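UDP-N-Acetylglucosamine 2-Epimerase (Thermus thermophilus, PDB 1V4V) probably interconverts UDP-N-acetylglucosamine and UDP-N-acetylmannosamine by inverting the configuration at C2 of the sugar. Local coordinates at residues A[12-18]-A[47-52]; A[225-229]-A[254-258]; A[147-151]-A[360-364]. All coordinates share one frame. Residues are numbered along the deposited sequence.

The three contacts are spread over the two Rossmann-like domains of a GT-B fold. Contacts 1 and 3 belong to the seven-stranded N-terminal domain, contact 2 to the six-stranded C-terminal one. Contact 3 is the buried member. It joins strand 149-152 to the C-terminal helix 353-364. Contacts 1 and 2 are only partly buried and join elements close in sequence. Their chemistry follows their place. Contact 1 is mainly apolar, between a strand-to-helix turn and a helix, with Arg-15 and Gln-47 outside. Contact 2 centres on one amide bonded to a helix-end carbonyl. Contact 3 pairs charges over an apolar layer. Contacts 2 and 3 lie about 51 Å apart, centre to centre, and no two contacts touch.

Contact 1 of 3, residues A[12-18]-A[47-52]; sequences FGTRPEA and QLRQAL
Leu-48 is the main bump of this contact, and the turn into helix 15-29 is its hollow. Phe-12 ends strand 6-12, Gly-13 and Thr-14 form the turn, and helix 15-29 starts at Arg-15. Thr-14 and Glu-17 make a capping box, and Glu-17 OE1 also accepts from Gly-13 N at 2.9 Å. Residues 47-52 are helical. The CA atoms of Arg-15 and Leu-48 are 5.7 Å apart. Leu-48 (chi1 t, chi2 p) sets CD1 3.4 Å from Thr-14 O and 3.5 Å from Ala-18 CB, with CD2 3.6 Å from Gly-13 C. One turn on, Leu-52 CD2 rests against both Phe-12 CZ (4.1 Å) and Ala-18 CB (3.9 Å). Arg-15 runs outside, its CG 3.8 Å from Ala-51 CB. This packs two helices of one Rossmann-like domain beside strand 34-40, whose Leu-40 touches both Phe-12 and Leu-48. Gln-47 NE2 lies over the Arg-15 guanidinium, 3.0 Å from NH1. Both are donors, not a hydrogen-bonded pair, so apolar fit holds the centre.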
loop_
_atom_site.group_PDB
_atom_site.type_symbol
_atom_site.label_atom_id
_atom_site.label_comp_id
_atom_site.label_asym_id
_atom_site.label_seq_id
_atom_site.Cartn_x
_atom_site.Cartn_y
_atom_site.Cartn_z
ATOM N N PHE A 12 14.606 7.965 -6.005
ATOM C CA PHE A 12 14.434 8.873 -4.872
ATOM C C PHE A 12 14.476 10.314 -5.366
ATOM O O PHE A 12 14.928 10.577 -6.484
ATOM C CB PHE A 12 15.518 8.611 -3.827
ATOM C CG PHE A 12 16.911 8.601 -4.386
ATOM C CD1 PHE A 12 17.599 9.791 -4.599
ATOM C CD2 PHE A 12 17.530 7.397 -4.716
ATOM C CE1 PHE A 12 18.888 9.784 -5.134
ATOM C CE2 PHE A 12 18.821 7.379 -5.253
ATOM C CZ PHE A 12 19.500 8.573 -5.462
ATOM N N GLY A 13 14.009 11.254 -4.546
ATOM C CA GLY A 13 13.991 12.637 -4.989
ATOM C C GLY A 13 14.404 13.727 -4.012
ATOM O O GLY A 13 14.227 14.905 -4.311
ATOM N N THR A 14 14.940 13.357 -2.855
ATOM C CA THR A 14 15.374 14.355 -1.882
ATOM C C THR A 14 16.785 14.038 -1.413
ATOM O O THR A 14 17.233 12.892 -1.482
ATOM C CB THR A 14 14.446 14.398 -0.650
ATOM O OG1 THR A 14 14.680 13.245 0.169
ATOM C CG2 THR A 14 12.984 14.416 -1.085
ATOM N N ARG A 15 17.482 15.056 -0.922
ATOM C CA ARG A 15 18.847 14.879 -0.451
ATOM C C ARG A 15 18.961 13.858 0.674
ATOM O O ARG A 15 19.866 13.028 0.667
ATOM C CB ARG A 15 19.433 16.232 -0.035
ATOM C CG ARG A 15 19.779 17.104 -1.233
ATOM C CD ARG A 15 20.302 18.476 -0.834
ATOM N NE ARG A 15 19.252 19.325 -0.278
ATOM C CZ ARG A 15 19.394 20.625 -0.037
ATOM N NH1 ARG A 15 18.385 21.321 0.470
ATOM N NH2 ARG A 15 20.542 21.229 -0.310
ATOM N N PRO A 16 18.044 13.898 1.658
ATOM C CA PRO A 16 18.115 12.928 2.757
ATOM C C PRO A 16 17.978 11.487 2.248
ATOM O O PRO A 16 18.608 10.563 2.769
ATOM C CB PRO A 16 16.945 13.338 3.650
ATOM C CG PRO A 16 16.885 14.822 3.451
ATOM C CD PRO A 16 17.056 14.952 1.954
ATOM N N GLU A 17 17.144 11.301 1.233
ATOM C CA GLU A 17 16.947 9.977 0.658
ATOM C C GLU A 17 18.216 9.559 -0.078
ATOM O O GLU A 17 18.681 8.435 0.063
ATOM C CB GLU A 17 15.749 9.989 -0.298
ATOM C CG GLU A 17 14.433 10.394 0.375
ATOM C CD GLU A 17 13.255 10.436 -0.587
ATOM O OE1 GLU A 17 13.473 10.583 -1.808
ATOM O OE2 GLU A 17 12.100 10.340 -0.115
ATOM N N ALA A 18 18.784 10.477 -0.850
ATOM C CA ALA A 18 20.001 10.189 -1.600
ATOM C C ALA A 18 21.111 9.718 -0.657
ATOM O O ALA A 18 21.831 8.760 -0.946
ATOM C CB ALA A 18 20.447 11.438 -2.366
ATOM N N GLN A 47 20.242 20.347 -7.510
ATOM C CA GLN A 47 20.509 20.282 -6.078
ATOM C C GLN A 47 20.840 18.863 -5.623
ATOM O O GLN A 47 21.807 18.646 -4.891
ATOM C CB GLN A 47 19.296 20.803 -5.302
ATOM C CG GLN A 47 19.479 20.834 -3.795
ATOM C CD GLN A 47 18.231 21.297 -3.070
ATOM O OE1 GLN A 47 17.184 20.652 -3.139
ATOM N NE2 GLN A 47 18.336 22.421 -2.371
ATOM N N LEU A 48 20.033 17.901 -6.058
ATOM C CA LEU A 48 20.241 16.504 -5.693
ATOM C C LEU A 48 21.465 15.959 -6.425
ATOM O O LEU A 48 22.182 15.096 -5.918
ATOM C CB LEU A 48 18.999 15.685 -6.052
ATOM C CG LEU A 48 18.896 14.265 -5.495
ATOM C CD1 LEU A 48 19.094 14.280 -3.989
ATOM C CD2 LEU A 48 17.534 13.687 -5.849
ATOM N N ARG A 49 21.696 16.483 -7.622
ATOM C CA ARG A 49 22.827 16.081 -8.445
ATOM C C ARG A 49 24.138 16.369 -7.724
ATOM O O ARG A 49 25.086 15.586 -7.795
ATOM C CB ARG A 49 22.787 16.845 -9.769
ATOM C CG ARG A 49 22.719 15.968 -10.999
ATOM C CD ARG A 49 22.128 16.738 -12.161
ATOM N NE ARG A 49 22.140 15.959 -13.394
ATOM C CZ ARG A 49 23.235 15.696 -14.099
ATOM N NH1 ARG A 49 24.412 16.155 -13.696
ATOM N NH2 ARG A 49 23.152 14.969 -15.206
ATOM N N GLN A 50 24.180 17.497 -7.024
ATOM C CA GLN A 50 25.372 17.902 -6.294
ATOM C C GLN A 50 25.543 17.090 -5.014
ATOM O O GLN A 50 26.664 16.856 -4.561
ATOM C CB GLN A 50 25.294 19.391 -5.953
ATOM C CG GLN A 50 26.648 20.039 -5.748
ATOM C CD GLN A 50 27.498 19.981 -7.002
ATOM O OE1 GLN A 50 27.134 20.540 -8.038
ATOM N NE2 GLN A 50 28.636 19.299 -6.917
ATOM N N ALA A 51 24.426 16.662 -4.433
ATOM C CA ALA A 51 24.458 15.874 -3.208
ATOM C C ALA A 51 25.059 14.498 -3.475
ATOM O O ALA A 51 25.823 13.972 -2.666
ATOM C CB ALA A 51 23.053 15.734 -2.646
ATOM N N LEU A 52 24.710 13.917 -4.616
ATOM C CA LEU A 52 25.223 12.605 -4.984
ATOM C C LEU A 52 26.700 12.673 -5.371
ATOM O O LEU A 52 27.386 11.654 -5.400
ATOM C CB LEU A 52 24.402 12.024 -6.139
ATOM C CG LEU A 52 23.010 11.502 -5.765
ATOM C CD1 LEU A 52 22.202 11.197 -7.020
ATOM C CD2 LEU A 52 23.156 10.255 -4.904
#

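Contact 2 of 3, residues A[225-229]-A[254-258]; sequences AEAFP and VRNFV
Helix 214-227 runs out in residues 225-227, and the chain leaves it through Phe-228 (phi/psi -131/68) and Pro-229 (-57/-25). Opposite, Val-254 to Phe-257 form a type I beta turn, closed by Phe-257 N to Val-254 O at 3.1 Å. The CA atoms of Ala-225 and Asn-256 are 6.5 Å apart. Asn-256 takes the third position of the turn with chi1 p, and its CB points at the helix end. Asn-256 ND2 donates to Ala-225 O at 2.9 Å, and to Leu-231 O ahead of strand 232-236. Beside it, Ala-225 CB sits 3.7 Å from Phe-257 CD1, at the ring edge, and 4.1 Å from Val-254 CG1. Helix 214-227 is the connection of a beta-alpha-beta crossover from strand 200-203 to strand 232-236, and strand 257-260 pairs with the latter. The contact ties the crossover helix to the turn entering edge strand 257-260. Phe-233 touches Ala-225, Asn-256 and Phe-257. Chemically, a side-chain amide serves a last-turn helix carbonyl, with a small apolar cluster beneath it.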
loop_
_atom_site.group_PDB
_atom_site.type_symbol
_atom_site.label_atom_id
_atom_site.label_comp_id
_atom_site.label_asym_id
_atom_site.label_seq_id
_atom_site.Cartn_x
_atom_site.Cartn_y
_atom_site.Cartn_z
ATOM N N ALA A 225 38.719 24.511 27.365
ATOM C CA ALA A 225 39.803 24.793 26.428
ATOM C C ALA A 225 41.062 25.259 27.159
ATOM O O ALA A 225 42.175 24.871 26.811
ATOM C CB ALA A 225 39.355 25.842 25.414
ATOM N N GLU A 226 40.892 26.086 28.182
ATOM C CA GLU A 226 42.045 26.570 28.932
ATOM C C GLU A 226 42.727 25.442 29.707
ATOM O O GLU A 226 43.936 25.475 29.936
ATOM C CB GLU A 226 41.606 27.682 29.882
ATOM C CG GLU A 226 41.018 28.876 29.155
ATOM C CD GLU A 226 40.472 29.925 30.097
ATOM O OE1 GLU A 226 39.639 29.572 30.959
ATOM O OE2 GLU A 226 40.871 31.101 29.968
ATOM N N ALA A 227 41.952 24.432 30.093
ATOM C CA ALA A 227 42.496 23.302 30.844
ATOM C C ALA A 227 43.199 22.268 29.960
ATOM O O ALA A 227 43.919 21.404 30.467
ATOM C CB ALA A 227 41.378 22.620 31.647
ATOM N N PHE A 228 42.978 22.352 28.649
ATOM C CA PHE A 228 43.572 21.421 27.686
ATOM C C PHE A 228 44.212 22.182 26.529
ATOM O O PHE A 228 43.749 22.111 25.392
ATOM C CB PHE A 228 42.489 20.483 27.144
ATOM C CG PHE A 228 41.915 19.581 28.186
ATOM C CD1 PHE A 228 42.568 18.407 28.535
ATOM C CD2 PHE A 228 40.756 19.939 28.866
ATOM C CE1 PHE A 228 42.071 17.597 29.558
ATOM C CE2 PHE A 228 40.254 19.135 29.889
ATOM C CZ PHE A 228 40.915 17.969 30.232
ATOM N N PRO A 229 45.296 22.917 26.809
ATOM C CA PRO A 229 46.004 23.701 25.795
ATOM C C PRO A 229 46.512 22.924 24.585
ATOM O O PRO A 229 46.694 23.496 23.516
ATOM C CB PRO A 229 47.143 24.350 26.592
ATOM C CG PRO A 229 47.376 23.384 27.712
ATOM C CD PRO A 229 45.969 23.020 28.115
ATOM N N VAL A 254 39.988 32.954 22.013
ATOM C CA VAL A 254 40.462 31.843 22.833
ATOM C C VAL A 254 41.443 31.112 21.927
ATOM O O VAL A 254 41.071 30.613 20.868
ATOM C CB VAL A 254 39.318 30.891 23.253
ATOM C CG1 VAL A 254 39.899 29.675 23.965
ATOM C CG2 VAL A 254 38.348 31.625 24.175
ATOM N N ARG A 255 42.700 31.079 22.352
ATOM C CA ARG A 255 43.798 30.484 21.598
ATOM C C ARG A 255 43.545 29.159 20.881
ATOM O O ARG A 255 43.855 29.031 19.695
ATOM C CB ARG A 255 45.012 30.327 22.522
ATOM C CG ARG A 255 46.355 30.367 21.820
ATOM C CD ARG A 255 47.486 30.124 22.810
ATOM N NE ARG A 255 47.313 30.868 24.059
ATOM C CZ ARG A 255 47.424 32.188 24.184
ATOM N NH1 ARG A 255 47.714 32.945 23.133
ATOM N NH2 ARG A 255 47.244 32.757 25.369
ATOM N N ASN A 256 42.998 28.173 21.592
ATOM C CA ASN A 256 42.771 26.864 20.984
ATOM C C ASN A 256 41.339 26.530 20.568
ATOM O O ASN A 256 40.964 25.358 20.464
ATOM C CB ASN A 256 43.343 25.759 21.884
ATOM C CG ASN A 256 42.750 25.766 23.274
ATOM O OD1 ASN A 256 42.284 26.799 23.758
ATOM N ND2 ASN A 256 42.787 24.612 23.937
ATOM N N PHE A 257 40.543 27.566 20.338
ATOM C CA PHE A 257 39.191 27.377 19.842
ATOM C C PHE A 257 39.201 27.921 18.412
ATOM O O PHE A 257 39.744 29.003 18.148
ATOM C CB PHE A 257 38.163 28.159 20.666
ATOM C CG PHE A 257 37.110 27.290 21.308
ATOM C CD1 PHE A 257 37.206 26.937 22.651
ATOM C CD2 PHE A 257 36.034 26.811 20.563
ATOM C CE1 PHE A 257 36.244 26.120 23.250
ATOM C CE2 PHE A 257 35.064 25.992 21.151
ATOM C CZ PHE A 257 35.172 25.647 22.497
ATOM N N VAL A 258 38.630 27.160 17.490
ATOM C CA VAL A 258 38.536 27.585 16.097
ATOM C C VAL A 258 37.060 27.675 15.748
ATOM O O VAL A 258 36.354 26.665 15.756
ATOM C CB VAL A 258 39.203 26.576 15.133
ATOM C CG1 VAL A 258 38.987 27.025 13.693
ATOM C CG2 VAL A 258 40.693 26.468 15.432
#

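Contact 3 of 3, residues A[147-151]-A[360-364]; sequences TDLDF and GVAWR
Arg-364 (chi1 and chi2 m) grips Asp-148 (chi1 t) twice. Arg-364 NE forms a salt bridge with Asp-148 OD2 at 3.0 Å, and Arg-364 NH2 donates to the backbone Asp-148 O at 2.9 Å. Asp-148 OD1 lies over one face of the guanidinium. Both charges have further partners: Asp-148 OD2 is hydrogen-bonded to Tyr-94 OH, and Arg-364 NH1 forms a salt bridge with Glu-169. Strand 149-151 and helix 360-364 run antiparallel at 170°, their axes 10.2 Å apart at closest. Such a C-terminal helix, crossing back from the second domain to pack on the N-terminal sheet, is characteristic of the GT-B fold. Beneath the charges, Leu-149 (t, p) points at the helix. Leu-149 CD2 lies 3.5 Å from Gly-360 O and 3.9 Å from Arg-364 CG. Phe-151 (chi1 m) brings CE1 to 4.2 Å from Gly-360 CA. A CB at Gly-360 would clash with Phe-151 CE1. Phe-151 CZ meets Val-361 CG2 at 4.0 Å, and Leu-96 of strand 94-98 touches both side chains.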
loop_
_atom_site.group_PDB
_atom_site.type_symbol
_atom_site.label_atom_id
_atom_site.label_comp_id
_atom_site.label_asym_id
_atom_site.label_seq_id
_atom_site.Cartn_x
_atom_site.Cartn_y
_atom_site.Cartn_z
ATOM N N THR A 147 5.590 -4.398 -1.800
ATOM C CA THR A 147 6.994 -4.778 -1.719
ATOM C C THR A 147 7.339 -6.260 -1.710
ATOM O O THR A 147 6.710 -7.069 -1.020
ATOM C CB THR A 147 7.643 -4.128 -0.496
ATOM O OG1 THR A 147 6.987 -4.590 0.686
ATOM C CG2 THR A 147 7.521 -2.618 -0.583
ATOM N N ASP A 148 8.362 -6.596 -2.492
ATOM C CA ASP A 148 8.858 -7.963 -2.592
ATOM C C ASP A 148 9.767 -8.229 -1.398
ATOM O O ASP A 148 9.735 -9.304 -0.802
ATOM C CB ASP A 148 9.655 -8.136 -3.885
ATOM C CG ASP A 148 10.353 -9.481 -3.963
ATOM O OD1 ASP A 148 9.656 -10.525 -3.952
ATOM O OD2 ASP A 148 11.603 -9.486 -4.027
ATOM N N LEU A 149 10.579 -7.235 -1.051
ATOM C CA LEU A 149 11.493 -7.358 0.075
ATOM C C LEU A 149 11.520 -6.065 0.881
ATOM O O LEU A 149 11.746 -4.984 0.333
ATOM C CB LEU A 149 12.905 -7.690 -0.428
ATOM C CG LEU A 149 13.991 -7.978 0.615
ATOM C CD1 LEU A 149 13.496 -9.015 1.616
ATOM C CD2 LEU A 149 15.254 -8.473 -0.098
ATOM N N ASP A 150 11.258 -6.181 2.177
ATOM C CA ASP A 150 11.280 -5.031 3.077
ATOM C C ASP A 150 12.565 -5.092 3.881
ATOM O O ASP A 150 12.884 -6.128 4.469
ATOM C CB ASP A 150 10.095 -5.070 4.042
ATOM C CG ASP A 150 8.834 -4.495 3.439
ATOM O OD1 ASP A 150 7.756 -5.071 3.673
ATOM O OD2 ASP A 150 8.922 -3.463 2.742
ATOM N N PHE A 151 13.301 -3.985 3.897
ATOM C CA PHE A 151 14.545 -3.900 4.648
ATOM C C PHE A 151 14.236 -3.085 5.901
ATOM O O PHE A 151 14.197 -1.857 5.862
ATOM C CB PHE A 151 15.609 -3.216 3.792
ATOM C CG PHE A 151 15.896 -3.940 2.502
ATOM C CD1 PHE A 151 16.722 -5.060 2.488
ATOM C CD2 PHE A 151 15.323 -3.514 1.306
ATOM C CE1 PHE A 151 16.979 -5.749 1.297
ATOM C CE2 PHE A 151 15.568 -4.193 0.112
ATOM C CZ PHE A 151 16.400 -5.313 0.106
ATOM N N GLY A 360 20.533 -8.599 -0.284
ATOM C CA GLY A 360 19.150 -9.034 -0.227
ATOM C C GLY A 360 18.555 -9.019 -1.625
ATOM O O GLY A 360 17.815 -9.928 -2.001
ATOM N N VAL A 361 18.885 -7.985 -2.394
ATOM C CA VAL A 361 18.403 -7.844 -3.763
ATOM C C VAL A 361 19.009 -8.936 -4.652
ATOM O O VAL A 361 18.306 -9.583 -5.431
ATOM C CB VAL A 361 18.771 -6.448 -4.331
ATOM C CG1 VAL A 361 18.424 -6.366 -5.805
ATOM C CG2 VAL A 361 18.022 -5.360 -3.554
ATOM N N ALA A 362 20.317 -9.138 -4.524
ATOM C CA ALA A 362 21.016 -10.157 -5.300
ATOM C C ALA A 362 20.358 -11.515 -5.066
ATOM O O ALA A 362 20.189 -12.306 -5.997
ATOM C CB ALA A 362 22.484 -10.205 -4.893
ATOM N N TRP A 363 19.988 -11.774 -3.818
ATOM C CA TRP A 363 19.339 -13.023 -3.442
ATOM C C TRP A 363 17.991 -13.174 -4.145
ATOM O O TRP A 363 17.661 -14.251 -4.645
ATOM C CB TRP A 363 19.151 -13.069 -1.925
ATOM C CG TRP A 363 18.234 -14.153 -1.455
ATOM C CD1 TRP A 363 18.369 -15.495 -1.670
ATOM C CD2 TRP A 363 17.044 -13.987 -0.677
ATOM N NE1 TRP A 363 17.336 -16.174 -1.071
ATOM C CE2 TRP A 363 16.508 -15.273 -0.454
ATOM C CE3 TRP A 363 16.379 -12.873 -0.144
ATOM C CZ2 TRP A 363 15.335 -15.481 0.280
ATOM C CZ3 TRP A 363 15.212 -13.079 0.586
ATOM C CH2 TRP A 363 14.703 -14.376 0.792
ATOM N N ARG A 364 17.211 -12.096 -4.178
ATOM C CA ARG A 364 15.911 -12.122 -4.836
ATOM C C ARG A 364 16.069 -12.354 -6.330
ATOM O O ARG A 364 15.210 -12.970 -6.964
ATOM C CB ARG A 364 15.159 -10.806 -4.610
ATOM C CG ARG A 364 14.525 -10.673 -3.239
ATOM C CD ARG A 364 13.654 -11.882 -2.945
ATOM N NE ARG A 364 12.504 -11.548 -2.116
ATOM C CZ ARG A 364 11.733 -12.450 -1.519
ATOM N NH1 ARG A 364 11.994 -13.741 -1.660
ATOM N NH2 ARG A 364 10.698 -12.058 -0.788
#